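ErfK/YbiS/YcfS/YnhG family protein (Xylanimonas cellulosilytica, PDB 4LPQ) probably acts as a peptidoglycan L,D-transpeptidase in bacterial cell wall biogenesis, this chain carrying a putative peptidoglycan-binding domain and the catalytic domain. Local coordinates at residues L30-L35 and V49-K54; D93-L98 and T174-H179; A99-R104 and D194-P199. One frame throughout, in Å; residues are numbered along the deposited sequence.

Interaction 1 (L30-L35 and V49-K54); sequences LGYFIL and VWAFQK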
ATOM      1  N   LEU A  30      11.808   9.381   1.649  1.00 14.97           N
ATOM      2  CA  LEU A  30      11.327   8.806   2.869  1.00 14.42           C
ATOM      3  C   LEU A  30      10.878   7.359   2.726  1.00 14.72           C
ATOM      4  O   LEU A  30      10.493   6.751   3.754  1.00 16.07           O
ATOM      5  CB  LEU A  30      10.201   9.648   3.436  1.00 14.62           C
ATOM      6  CG  LEU A  30      10.549  11.040   3.939  1.00 14.65           C
ATOM      7  CD1 LEU A  30       9.251  11.771   4.311  1.00 16.42           C
ATOM      8  CD2 LEU A  30      11.463  10.972   5.111  1.00 16.74           C
ATOM      9  N   GLY A  31      10.888   6.810   1.523  1.00 14.06           N
ATOM     10  CA  GLY A  31      10.549   5.424   1.311  1.00 14.89           C
ATOM     11  C   GLY A  31       9.132   5.081   0.967  1.00 13.97           C
ATOM     12  O   GLY A  31       8.766   3.926   0.854  1.00 15.29           O
ATOM     13  N   TYR A  32       8.315   6.117   0.725  1.00 12.99           N
ATOM     14  CA  TYR A  32       6.956   5.889   0.270  1.00 12.33           C
ATOM     15  C   TYR A  32       7.044   5.548  -1.199  1.00 14.96           C
ATOM     16  O   TYR A  32       7.715   6.236  -1.958  1.00 17.16           O
ATOM     17  CB  TYR A  32       6.102   7.142   0.537  1.00 12.74           C
ATOM     18  CG  TYR A  32       5.943   7.309   2.030  1.00 12.03           C
ATOM     19  CD1 TYR A  32       6.906   7.977   2.791  1.00 11.67           C
ATOM     20  CD2 TYR A  32       4.895   6.728   2.738  1.00 10.85           C
ATOM     21  CE1 TYR A  32       6.810   8.057   4.145  1.00 12.68           C
ATOM     22  CE2 TYR A  32       4.805   6.761   4.131  1.00 11.83           C
ATOM     23  CZ  TYR A  32       5.780   7.452   4.851  1.00 12.08           C
ATOM     24  OH  TYR A  32       5.627   7.523   6.197  1.00 12.71           O
ATOM     25  N   PHE A  33       6.393   4.481  -1.635  1.00 14.32           N
ATOM     26  CA  PHE A  33       6.637   3.949  -2.978  1.00 13.42           C
ATOM     27  C   PHE A  33       6.143   4.874  -4.048  1.00 14.13           C
ATOM     28  O   PHE A  33       4.951   5.180  -4.152  1.00 15.79           O
ATOM     29  CB  PHE A  33       5.911   2.612  -3.130  1.00 16.47           C
ATOM     30  CG  PHE A  33       6.158   1.989  -4.481  1.00 13.23           C
ATOM     31  CD1 PHE A  33       7.364   1.395  -4.751  1.00 16.73           C
ATOM     32  CD2 PHE A  33       5.278   2.150  -5.478  1.00 13.70           C
ATOM     33  CE1 PHE A  33       7.632   0.919  -6.031  1.00 19.08           C
ATOM     34  CE2 PHE A  33       5.512   1.659  -6.702  1.00 16.63           C
ATOM     35  CZ  PHE A  33       6.677   1.057  -7.011  1.00 16.09           C
ATOM     36  N   ILE A  34       7.095   5.307  -4.865  1.00 15.07           N
ATOM     37  CA  ILE A  34       6.866   6.204  -6.002  1.00 15.67           C
ATOM     38  C   ILE A  34       8.104   6.059  -6.898  1.00 15.68           C
ATOM     39  O   ILE A  34       9.267   6.126  -6.426  1.00 18.36           O
ATOM     40  CB  ILE A  34       6.634   7.667  -5.553  1.00 15.36           C
ATOM     41  CG1 ILE A  34       6.130   8.529  -6.702  1.00 18.49           C
ATOM     42  CG2 ILE A  34       7.805   8.281  -4.848  1.00 17.58           C
ATOM     43  CD1 ILE A  34       5.704   9.926  -6.214  1.00 17.94           C
ATOM     44  N   LEU A  35       7.908   5.935  -8.157  1.00 17.73           N
ATOM     45  CA  LEU A  35       8.986   5.721  -9.132  1.00 17.12           C
ATOM     46  C   LEU A  35       9.541   6.982  -9.779  1.00 19.16           C
ATOM     47  O   LEU A  35      10.717   7.010 -10.169  1.00 22.79           O
ATOM     48  CB  LEU A  35       8.512   4.741 -10.220  1.00 18.85           C
ATOM     49  CG  LEU A  35       8.161   3.360  -9.815  1.00 22.07           C
ATOM     50  CD1 LEU A  35       7.751   2.509 -10.992  1.00 26.47           C
ATOM     51  CD2 LEU A  35       9.340   2.749  -9.130  1.00 23.64           C
ATOM     52  N   VAL A  49       0.928   9.516  -1.769  1.00 10.93           N
ATOM     53  CA  VAL A  49       0.345  10.450  -0.796  1.00 10.95           C
ATOM     54  C   VAL A  49      -0.595   9.802   0.188  1.00 10.91           C
ATOM     55  O   VAL A  49      -0.577  10.085   1.369  1.00 11.21           O
ATOM     56  CB  VAL A  49      -0.295  11.681  -1.494  1.00 11.79           C
ATOM     57  CG1 VAL A  49      -0.990  12.617  -0.521  1.00 13.03           C
ATOM     58  CG2 VAL A  49       0.767  12.468  -2.274  1.00 12.21           C
ATOM     59  N   TRP A  50      -1.465   8.941  -0.335  1.00 11.16           N
ATOM     60  CA  TRP A  50      -2.376   8.196   0.533  1.00 11.46           C
ATOM     61  C   TRP A  50      -1.597   7.353   1.513  1.00 10.96           C
ATOM     62  O   TRP A  50      -1.909   7.299   2.682  1.00 12.02           O
ATOM     63  CB  TRP A  50      -3.298   7.360  -0.281  1.00 10.99           C
ATOM     64  CG  TRP A  50      -4.431   8.110  -0.964  1.00 11.59           C
ATOM     65  CD1 TRP A  50      -4.906   9.351  -0.685  1.00 11.32           C
ATOM     66  CD2 TRP A  50      -5.252   7.625  -2.027  1.00 10.36           C
ATOM     67  NE1 TRP A  50      -5.994   9.661  -1.469  1.00 11.57           N
ATOM     68  CE2 TRP A  50      -6.248   8.627  -2.324  1.00 11.59           C
ATOM     69  CE3 TRP A  50      -5.282   6.452  -2.737  1.00 11.47           C
ATOM     70  CZ2 TRP A  50      -7.178   8.467  -3.325  1.00 12.39           C
ATOM     71  CZ3 TRP A  50      -6.217   6.267  -3.723  1.00 13.24           C
ATOM     72  CH2 TRP A  50      -7.155   7.259  -4.005  1.00 13.03           C
ATOM     73  N   ALA A  51      -0.516   6.675   1.045  1.00 11.77           N
ATOM     74  CA  ALA A  51       0.309   5.892   1.976  1.00 11.21           C
ATOM     75  C   ALA A  51       0.875   6.753   3.058  1.00 11.71           C
ATOM     76  O   ALA A  51       0.959   6.367   4.211  1.00 11.44           O
ATOM     77  CB  ALA A  51       1.393   5.225   1.228  1.00 12.37           C
ATOM     78  N   PHE A  52       1.324   7.957   2.690  1.00 11.00           N
ATOM     79  CA  PHE A  52       1.899   8.866   3.654  1.00 10.58           C
ATOM     80  C   PHE A  52       0.913   9.333   4.691  1.00 10.57           C
ATOM     81  O   PHE A  52       1.145   9.325   5.885  1.00 11.43           O
ATOM     82  CB  PHE A  52       2.525  10.058   2.942  1.00 10.74           C
ATOM     83  CG  PHE A  52       3.224  10.970   3.926  1.00 10.80           C
ATOM     84  CD1 PHE A  52       4.461  10.642   4.418  1.00 12.08           C
ATOM     85  CD2 PHE A  52       2.602  12.063   4.442  1.00 13.36           C
ATOM     86  CE1 PHE A  52       5.025  11.341   5.440  1.00 12.38           C
ATOM     87  CE2 PHE A  52       3.199  12.823   5.459  1.00 12.36           C
ATOM     88  CZ  PHE A  52       4.420  12.439   5.999  1.00 12.71           C
ATOM     89  N   GLN A  53      -0.243   9.804   4.209  1.00 10.47           N
ATOM     90  CA  GLN A  53      -1.308  10.265   5.116  1.00 11.27           C
ATOM     91  C   GLN A  53      -1.742   9.131   6.021  1.00 10.79           C
ATOM     92  O   GLN A  53      -1.941   9.348   7.219  1.00 12.21           O
ATOM     93  CB  GLN A  53      -2.487  10.907   4.385  1.00 11.11           C
ATOM     94  CG  GLN A  53      -2.135  12.183   3.659  1.00 11.73           C
ATOM     95  CD  GLN A  53      -3.238  12.769   2.897  1.00 12.20           C
ATOM     96  OE1 GLN A  53      -4.000  12.099   2.214  1.00 12.98           O
ATOM     97  NE2 GLN A  53      -3.306  14.099   3.001  1.00 13.34           N
ATOM     98  N   LYS A  54      -1.961   7.943   5.461  1.00 10.95           N
ATOM     99  CA  LYS A  54      -2.244   6.782   6.310  1.00 11.67           C
ATOM    100  C   LYS A  54      -1.194   6.520   7.387  1.00 11.36           C
ATOM    101  O   LYS A  54      -1.511   6.342   8.545  1.00 12.99           O
ATOM    102  CB  LYS A  54      -2.361   5.537   5.420  1.00 11.21           C
ATOM    103  CG  LYS A  54      -3.636   5.491   4.566  1.00 11.12           C
ATOM    104  CD  LYS A  54      -3.608   4.369   3.566  1.00 11.30           C
ATOM    105  CE  LYS A  54      -4.936   4.029   2.987  1.00 11.72           C
ATOM    106  NZ  LYS A  54      -4.824   2.764   2.161  1.00 11.95           N
TER
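The Y32 hydroxyl is hydrogen-bonded to the backbone O of Y76, which anchors the far end of the ring that meets F52. Across the two segments the contact is apolar: no hydrogen bond joins residues 30-35 to 49-54, and the ring pair carries most of the packing. F52 turns its edge toward the face of Y32 in a T-shaped stack, with centroids 5.0 Å apart and planes inclined at 73°. The leading atom is F52 CD1, which stands over the phenol end of the ring, offset toward its rim and 3.5 Å from Y32 CZ. F52 can reach there because its CG lies anti to the backbone N (chi1 -176°), carrying the ring off the helix to the side where Y32 waits. The tyrosine ring also lies close against the helix backbone, its CE2 3.6 Å from F52 CA, while its CD2 meets the A51 methyl, CB, at 4.1 Å. L30 adds a looser contact, its CD1 4.4 Å from F52 CE1, and its CB lies in plane at the edge of the Y32 ring. G31, the first residue past helix 18-30 to leave helical angles, has positive phi (93°) and completes a Schellman motif, turning the chain so that Y32 can drop onto helix 43-56. Beyond the pair, F52 touches L27 of helix 18-30, Y32 rests on I108 of strand 104-110, and backbone hydrogen bonds from G31 and F33 to I108 tie this loop to the catalytic sheet. The arrangement is thus a buried aromatic pair in the small helical putative peptidoglycan-binding domain, where a Schellman-capped helix hands its chain on to be packed against the next helix.

Interaction 2 (D93-L98 and T174-H179); sequences DKQILL and TYPASH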
ATOM      1  N   ASP A  93      -4.989  -1.255  10.529  1.00 13.68           N
ATOM      2  CA  ASP A  93      -5.590  -0.006  10.937  1.00 14.21           C
ATOM      3  C   ASP A  93      -5.200   1.145  10.009  1.00 13.07           C
ATOM      4  O   ASP A  93      -6.032   1.993   9.622  1.00 14.82           O
ATOM      5  CB  ASP A  93      -5.215   0.356  12.365  1.00 15.65           C
ATOM      6  CG  ASP A  93      -5.891  -0.544  13.399  1.00 22.89           C
ATOM      7  OD1 ASP A  93      -6.717  -1.439  13.072  1.00 26.35           O
ATOM      8  OD2 ASP A  93      -5.506  -0.365  14.566  1.00 31.34           O
ATOM      9  N   LYS A  94      -3.942   1.213   9.642  1.00 12.72           N
ATOM     10  CA  LYS A  94      -3.435   2.253   8.763  1.00 12.24           C
ATOM     11  C   LYS A  94      -3.596   1.954   7.283  1.00 11.72           C
ATOM     12  O   LYS A  94      -3.497   2.847   6.437  1.00 13.12           O
ATOM     13  CB  LYS A  94      -1.976   2.603   9.079  1.00 13.64           C
ATOM     14  CG  LYS A  94      -1.810   3.195  10.460  1.00 13.19           C
ATOM     15  CD  LYS A  94      -0.382   3.663  10.713  1.00 14.18           C
ATOM     16  CE  LYS A  94      -0.265   4.474  12.013  1.00 18.86           C
ATOM     17  NZ  LYS A  94       1.113   4.985  12.239  1.00 18.54           N
ATOM     18  N   GLN A  95      -3.872   0.696   6.936  1.00 11.45           N
ATOM     19  CA  GLN A  95      -4.048   0.283   5.559  1.00 11.05           C
ATOM     20  C   GLN A  95      -2.788   0.553   4.717  1.00 10.67           C
ATOM     21  O   GLN A  95      -2.841   1.100   3.597  1.00 11.46           O
ATOM     22  CB  GLN A  95      -5.297   0.910   4.951  1.00 12.13           C
ATOM     23  CG  GLN A  95      -6.618   0.427   5.594  1.00 12.82           C
ATOM     24  CD  GLN A  95      -6.991  -0.942   5.076  1.00 11.63           C
ATOM     25  OE1 GLN A  95      -7.336  -1.109   3.903  1.00 12.96           O
ATOM     26  NE2 GLN A  95      -6.747  -1.946   5.926  1.00 13.59           N
ATOM     27  N   ILE A  96      -1.606   0.104   5.244  1.00 10.66           N
ATOM     28  CA  ILE A  96      -0.339   0.186   4.551  1.00 11.35           C
ATOM     29  C   ILE A  96       0.375  -1.155   4.672  1.00 11.23           C
ATOM     30  O   ILE A  96       0.203  -1.895   5.652  1.00 11.94           O
ATOM     31  CB  ILE A  96       0.531   1.361   5.086  1.00 11.75           C
ATOM     32  CG1 ILE A  96       0.834   1.225   6.551  1.00 12.79           C
ATOM     33  CG2 ILE A  96      -0.102   2.701   4.767  1.00 13.16           C
ATOM     34  CD1 ILE A  96       1.590   2.362   7.192  1.00 13.54           C
ATOM     35  N   LEU A  97       1.214  -1.365   3.667  1.00 10.73           N
ATOM     36  CA  LEU A  97       2.125  -2.496   3.622  1.00 11.62           C
ATOM     37  C   LEU A  97       3.530  -1.959   3.752  1.00 11.72           C
ATOM     38  O   LEU A  97       3.932  -1.011   3.074  1.00 12.03           O
ATOM     39  CB  LEU A  97       1.904  -3.283   2.306  1.00 11.72           C
ATOM     40  CG  LEU A  97       2.787  -4.507   2.116  1.00 12.89           C
ATOM     41  CD1 LEU A  97       2.067  -5.486   1.219  1.00 15.09           C
ATOM     42  CD2 LEU A  97       4.106  -4.109   1.457  1.00 14.10           C
ATOM     43  N   LEU A  98       4.314  -2.567   4.634  1.00 12.64           N
ATOM     44  CA  LEU A  98       5.676  -2.228   4.873  1.00 12.06           C
ATOM     45  C   LEU A  98       6.611  -3.357   4.373  1.00 13.09           C
ATOM     46  O   LEU A  98       6.421  -4.504   4.802  1.00 14.07           O
ATOM     47  CB  LEU A  98       5.956  -1.986   6.346  1.00 12.79           C
ATOM     48  CG  LEU A  98       4.972  -1.117   7.112  1.00 14.70           C
ATOM     49  CD1 LEU A  98       5.380  -0.980   8.571  1.00 16.60           C
ATOM     50  CD2 LEU A  98       4.878   0.230   6.456  1.00 15.62           C
ATOM     51  N   THR A 174      -8.641   4.463  -0.060  1.00 12.33           N
ATOM     52  CA  THR A 174      -8.290   4.871   1.248  1.00 11.39           C
ATOM     53  C   THR A 174      -9.022   4.197   2.409  1.00 12.25           C
ATOM     54  O   THR A 174      -8.768   4.508   3.570  1.00 14.15           O
ATOM     55  CB  THR A 174      -8.444   6.366   1.408  1.00 13.09           C
ATOM     56  OG1 THR A 174      -9.811   6.707   1.186  1.00 13.65           O
ATOM     57  CG2 THR A 174      -7.557   7.194   0.506  1.00 14.75           C
ATOM     58  N   TYR A 175      -9.907   3.285   2.079  1.00 12.58           N
ATOM     59  CA  TYR A 175     -10.597   2.443   3.039  1.00 13.06           C
ATOM     60  C   TYR A 175     -10.440   1.002   2.605  1.00 11.77           C
ATOM     61  O   TYR A 175     -10.107   0.717   1.447  1.00 12.67           O
ATOM     62  CB  TYR A 175     -12.102   2.860   3.072  1.00 14.99           C
ATOM     63  CG  TYR A 175     -12.828   2.704   1.757  1.00 13.57           C
ATOM     64  CD1 TYR A 175     -13.439   1.541   1.402  1.00 15.06           C
ATOM     65  CD2 TYR A 175     -12.842   3.728   0.822  1.00 15.26           C
ATOM     66  CE1 TYR A 175     -14.071   1.379   0.196  1.00 16.21           C
ATOM     67  CE2 TYR A 175     -13.462   3.574  -0.430  1.00 15.52           C
ATOM     68  CZ  TYR A 175     -14.115   2.386  -0.724  1.00 15.22           C
ATOM     69  OH  TYR A 175     -14.740   2.238  -1.929  1.00 17.68           O
ATOM     70  N   PRO A 176     -10.659   0.085   3.542  1.00 13.38           N
ATOM     71  CA  PRO A 176     -10.590  -1.368   3.209  1.00 13.16           C
ATOM     72  C   PRO A 176     -11.730  -1.752   2.294  1.00 15.67           C
ATOM     73  O   PRO A 176     -12.888  -1.626   2.676  1.00 16.24           O
ATOM     74  CB  PRO A 176     -10.599  -2.028   4.537  1.00 16.65           C
ATOM     75  CG  PRO A 176     -10.748  -1.006   5.553  1.00 17.70           C
ATOM     76  CD  PRO A 176     -10.900   0.298   4.966  1.00 15.88           C
ATOM     77  N   ALA A 177     -11.424  -2.249   1.100  1.00 13.77           N
ATOM     78  CA  ALA A 177     -12.409  -2.417   0.062  1.00 15.40           C
ATOM     79  C   ALA A 177     -12.516  -3.863  -0.461  1.00 15.55           C
ATOM     80  O   ALA A 177     -13.366  -4.105  -1.345  1.00 20.49           O
ATOM     81  CB  ALA A 177     -12.076  -1.515  -1.117  1.00 17.81           C
ATOM     82  N   SER A 178     -11.623  -4.754  -0.025  1.00 15.55           N
ATOM     83  CA  SER A 178     -11.563  -6.098  -0.598  1.00 16.14           C
ATOM     84  C   SER A 178     -12.474  -7.110   0.046  1.00 15.95           C
ATOM     85  O   SER A 178     -13.114  -6.848   1.046  1.00 16.61           O
ATOM     86  CB  SER A 178     -10.111  -6.578  -0.631  1.00 15.87           C
ATOM     87  OG  SER A 178      -9.757  -7.086   0.607  1.00 14.87           O
ATOM     88  N   HIS A 179     -12.418  -8.342  -0.482  1.00 16.83           N
ATOM     89  CA  HIS A 179     -13.053  -9.505   0.200  1.00 16.63           C
ATOM     90  C   HIS A 179     -12.137 -10.203   1.167  1.00 16.49           C
ATOM     91  O   HIS A 179     -12.479 -11.238   1.724  1.00 21.90           O
ATOM     92  CB  HIS A 179     -13.559 -10.530  -0.790  1.00 18.39           C
ATOM     93  CG  HIS A 179     -14.781 -10.123  -1.474  1.00 21.39           C
ATOM     94  ND1 HIS A 179     -15.355 -10.912  -2.428  1.00 27.18           N
ATOM     95  CD2 HIS A 179     -15.648  -9.121  -1.258  1.00 26.36           C
ATOM     96  CE1 HIS A 179     -16.500 -10.383  -2.833  1.00 32.86           C
ATOM     97  NE2 HIS A 179     -16.735  -9.326  -2.090  1.00 28.48           N
TER
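Q95 reaches P176 through the torsions of its side chain: CG stands beside the backbone N, anti to the carbonyl carbon (chi1 -66°), and the chain bends at chi2 (-78°), swinging the amide onto the proline ring. The backbone that launches it is a G1 beta bulge, in which Q95 and I96 both face D91 as the catalytic domain's strand 96-101 begins. Side chain and ring cross at about a right angle. OE1 makes the closest approach, with Q95 CD behind it over the ring, 3.8 Å from P176 CG, and no hydrogen bond crosses between the two segments. NE2 bonds to the backbone O of L92 and to S113 OG, which helps set how the amide is turned. With an alanine here, the L92 carbonyl and the S113 hydroxyl would probably lose this shared donor, and P176 the amide packed against it. The loop carrying P176 runs on toward the predicted nucleophile C181, whose side chain is about 11 Å from that of Q95, and S178 OG bonds to the backbone O of C181. At the contact itself, Q95 OE1 lies 3.3 Å from P176 CA and 3.4 Å from P176 CB.

Interaction 3 (A99-R104 and D194-P199); sequences AVEDGR and DSWGMP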
ATOM      1  N   ALA A  99       7.566  -3.013   3.512  1.00 12.57           N
ATOM      2  CA  ALA A  99       8.622  -3.943   3.116  1.00 14.05           C
ATOM      3  C   ALA A  99       9.730  -3.599   4.109  1.00 13.78           C
ATOM      4  O   ALA A  99      10.295  -2.518   4.092  1.00 15.36           O
ATOM      5  CB  ALA A  99       9.011  -3.681   1.690  1.00 15.18           C
ATOM      6  N   VAL A 100      10.032  -4.558   4.955  1.00 12.74           N
ATOM      7  CA  VAL A 100      10.944  -4.372   6.120  1.00 14.20           C
ATOM      8  C   VAL A 100      12.158  -5.310   5.994  1.00 14.74           C
ATOM      9  O   VAL A 100      12.007  -6.482   5.627  1.00 15.09           O
ATOM     10  CB  VAL A 100      10.212  -4.630   7.448  1.00 14.69           C
ATOM     11  CG1 VAL A 100      11.094  -4.282   8.646  1.00 15.51           C
ATOM     12  CG2 VAL A 100       8.853  -3.866   7.554  1.00 15.50           C
ATOM     13  N   GLU A 101      13.338  -4.792   6.244  1.00 15.70           N
ATOM     14  CA  GLU A 101      14.571  -5.610   6.295  1.00 17.79           C
ATOM     15  C   GLU A 101      15.365  -5.255   7.524  1.00 15.99           C
ATOM     16  O   GLU A 101      15.721  -4.110   7.769  1.00 18.38           O
ATOM     17  CB  GLU A 101      15.432  -5.399   5.110  1.00 22.87           C
ATOM     18  CG  GLU A 101      14.900  -5.859   3.815  1.00 27.56           C
ATOM     19  CD  GLU A 101      15.976  -5.679   2.710  1.00 32.41           C
ATOM     20  OE1 GLU A 101      15.663  -5.028   1.688  1.00 28.26           O
ATOM     21  OE2 GLU A 101      17.113  -6.028   2.967  1.00 52.01           O
ATOM     22  N   ASP A 102      15.588  -6.216   8.417  1.00 18.39           N
ATOM     23  CA  ASP A 102      16.404  -6.023   9.605  1.00 19.93           C
ATOM     24  C   ASP A 102      15.881  -4.872  10.475  1.00 18.55           C
ATOM     25  O   ASP A 102      16.643  -4.023  10.957  1.00 21.59           O
ATOM     26  CB  ASP A 102      17.879  -5.907   9.243  1.00 24.16           C
ATOM     27  CG  ASP A 102      18.449  -7.208   8.669  1.00 24.83           C
ATOM     28  OD1 ASP A 102      17.911  -8.293   8.987  1.00 30.65           O
ATOM     29  OD2 ASP A 102      19.484  -7.084   7.954  1.00 29.63           O
ATOM     30  N   GLY A 103      14.556  -4.837  10.628  1.00 18.38           N
ATOM     31  CA  GLY A 103      13.870  -3.837  11.466  1.00 19.70           C
ATOM     32  C   GLY A 103      13.851  -2.432  10.889  1.00 19.15           C
ATOM     33  O   GLY A 103      13.462  -1.453  11.606  1.00 25.53           O
ATOM     34  N   ARG A 104      14.246  -2.260   9.640  1.00 20.06           N
ATOM     35  CA  ARG A 104      14.226  -0.961   8.940  1.00 22.18           C
ATOM     36  C   ARG A 104      13.162  -1.068   7.835  1.00 17.88           C
ATOM     37  O   ARG A 104      13.144  -1.985   7.024  1.00 19.21           O
ATOM     38  CB  ARG A 104      15.608  -0.702   8.255  1.00 27.51           C
ATOM     39  CG  ARG A 104      15.681   0.568   7.354  1.00 39.45           C
ATOM     40  CD  ARG A 104      17.051   0.775   6.626  1.00 71.11           C
ATOM     41  NE  ARG A 104      17.617  -0.271   5.697  1.00 72.09           N
ATOM     42  CZ  ARG A 104      17.465  -0.362   4.364  1.00 83.71           C
ATOM     43  NH1 ARG A 104      16.702   0.511   3.696  1.00 58.45           N
ATOM     44  NH2 ARG A 104      18.046  -1.366   3.688  1.00110.27           N
ATOM     45  N   ASP A 194      10.296  -8.111  -8.156  1.00 16.08           N
ATOM     46  CA  ASP A 194      11.409  -8.064  -9.114  1.00 17.29           C
ATOM     47  C   ASP A 194      12.608  -7.277  -8.637  1.00 17.64           C
ATOM     48  O   ASP A 194      13.689  -7.522  -9.052  1.00 21.48           O
ATOM     49  CB  ASP A 194      10.953  -7.525 -10.455  1.00 16.77           C
ATOM     50  CG  ASP A 194       9.880  -8.315 -11.132  1.00 18.36           C
ATOM     51  OD1 ASP A 194       9.783  -9.534 -10.894  1.00 21.86           O
ATOM     52  OD2 ASP A 194       9.097  -7.643 -11.900  1.00 20.65           O
ATOM     53  N   SER A 195      12.370  -6.319  -7.773  1.00 17.25           N
ATOM     54  CA  SER A 195      13.433  -5.450  -7.278  0.50 18.79           C
ATOM     55  C   SER A 195      13.813  -5.782  -5.853  1.00 18.05           C
ATOM     56  O   SER A 195      14.974  -6.051  -5.536  1.00 21.76           O
ATOM     57  CB  SER A 195      13.063  -3.955  -7.465  0.50 25.06           C
ATOM     58  OG  SER A 195      14.135  -3.126  -7.033  0.50 27.97           O
ATOM     59  N   TRP A 196      12.841  -5.706  -4.960  1.00 16.48           N
ATOM     60  CA  TRP A 196      13.033  -6.105  -3.567  1.00 17.33           C
ATOM     61  C   TRP A 196      13.309  -7.591  -3.421  1.00 17.64           C
ATOM     62  O   TRP A 196      14.332  -7.983  -2.854  1.00 18.87           O
ATOM     63  CB  TRP A 196      11.868  -5.660  -2.676  1.00 16.61           C
ATOM     64  CG  TRP A 196      12.142  -5.731  -1.270  1.00 17.96           C
ATOM     65  CD1 TRP A 196      13.159  -5.155  -0.617  1.00 18.93           C
ATOM     66  CD2 TRP A 196      11.299  -6.282  -0.262  1.00 17.49           C
ATOM     67  NE1 TRP A 196      13.084  -5.376   0.729  1.00 19.53           N
ATOM     68  CE2 TRP A 196      11.927  -6.040   0.981  1.00 18.33           C
ATOM     69  CE3 TRP A 196      10.128  -7.072  -0.272  1.00 15.04           C
ATOM     70  CZ2 TRP A 196      11.389  -6.483   2.174  1.00 17.29           C
ATOM     71  CZ3 TRP A 196       9.550  -7.470   0.875  1.00 17.06           C
ATOM     72  CH2 TRP A 196      10.140  -7.202   2.072  1.00 18.08           C
ATOM     73  N   GLY A 197      12.410  -8.407  -3.926  1.00 16.58           N
ATOM     74  CA  GLY A 197      12.389  -9.822  -3.805  1.00 17.71           C
ATOM     75  C   GLY A 197      11.623 -10.204  -2.563  1.00 17.12           C
ATOM     76  O   GLY A 197      11.889  -9.740  -1.450  1.00 19.94           O
HETATM   77  N   MSE A 198      10.662 -11.084  -2.773  1.00 16.26           N
HETATM   78  CA  MSE A 198       9.750 -11.546  -1.709  1.00 16.14           C
HETATM   79  C   MSE A 198       9.532 -13.013  -1.987  1.00 14.57           C
HETATM   80  O   MSE A 198       8.455 -13.459  -2.389  1.00 16.60           O
HETATM   81  CB  MSE A 198       8.451 -10.689  -1.858  1.00 18.76           C
HETATM   82  CG  MSE A 198       7.454 -10.956  -0.822  1.00 17.88           C
HETATM   83 SE   MSE A 198       5.939  -9.704  -1.200  0.70 19.03          SE
HETATM   84  CE  MSE A 198       4.684 -10.770  -0.100  1.00 19.21           C
ATOM     85  N   PRO A 199      10.583 -13.832  -1.745  1.00 15.63           N
ATOM     86  CA  PRO A 199      10.482 -15.203  -2.196  1.00 15.20           C
ATOM     87  C   PRO A 199       9.584 -16.057  -1.367  1.00 14.03           C
ATOM     88  O   PRO A 199       9.170 -15.663  -0.249  1.00 15.55           O
ATOM     89  CB  PRO A 199      11.946 -15.741  -2.048  1.00 16.71           C
ATOM     90  CG  PRO A 199      12.526 -14.815  -1.004  1.00 17.51           C
ATOM     91  CD  PRO A 199      11.929 -13.466  -1.275  1.00 15.14           C
TER
HETATM   92  O   HOH W   1      16.291  -7.107  -0.243  1.00 30.62           O
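W196 and E101 share the one direct hydrogen bond of this contact: the indole NE1 donates to OE1 at 2.8 Å. It is bent, with an N-H...O angle of 141°, and the donor comes to the anti side of the carboxylate oxygen, somewhat out of the carboxylate plane. The glutamate, extended beyond CG, runs antiparallel to the indole, and OE1 sits by the ring's edge, tilted from its plane. A water lies 2.9 Å from the same OE1 and has only a weak approach, 3.4 Å, to W196 O; with more acceptors around it than it has protons, that bridge is uncertain.

The apolar part is a CH-pi contact. A99 CB stands over the face of the indole, 3.6 Å from the centroid of the six-membered ring of W196 and only 8° off its normal. V100 adds its carbonyl at the ring's edge, its O in plane and 3.5 Å from W196 CZ2. The tryptophan presents itself to the strand with CG anti to the backbone N (chi1 -166°), at the very end of helix 186-196, just before G197 leaves helical angles with positive phi. On the strand side, E101 opens the type I' turn that runs to R104 and joins strands 96-101 and 104-110 as a hairpin.

Around the indole, W191 stacks on it and K86 makes a cation-pi contact. Within the L,D-transpeptidase catalytic domain, away from its predicted active-site residues, the hairpin end of strand 96-101 and the end of helix 186-196 are therefore joined by one ring used in two ways, its face against a methyl and its N-H against a carboxylate. The negative charge on E101 would be expected to strengthen that bond and to polarise the indole N-H.

The three contacts run from the helical domain into the catalytic sheet. Interaction 1 closes before the other two open; interactions 2 and 3 alternate along the chain and both use strand 96-101, one at its start and one at its hairpin end, with centres 19 Å apart. Interactions 1 and 2, centred 14 Å apart, touch directly: K54 NZ lies 3.0 Å from Q95 O, a probable hydrogen bond, and W50 packs on T174. Interaction 3 stays about 7 Å, nearest atoms, from interaction 1. Strand 96-101 and the bulge leading into it thus lie between the putative peptidoglycan-binding domain, the loop leading to the predicted nucleophile and the last helix, 186-196.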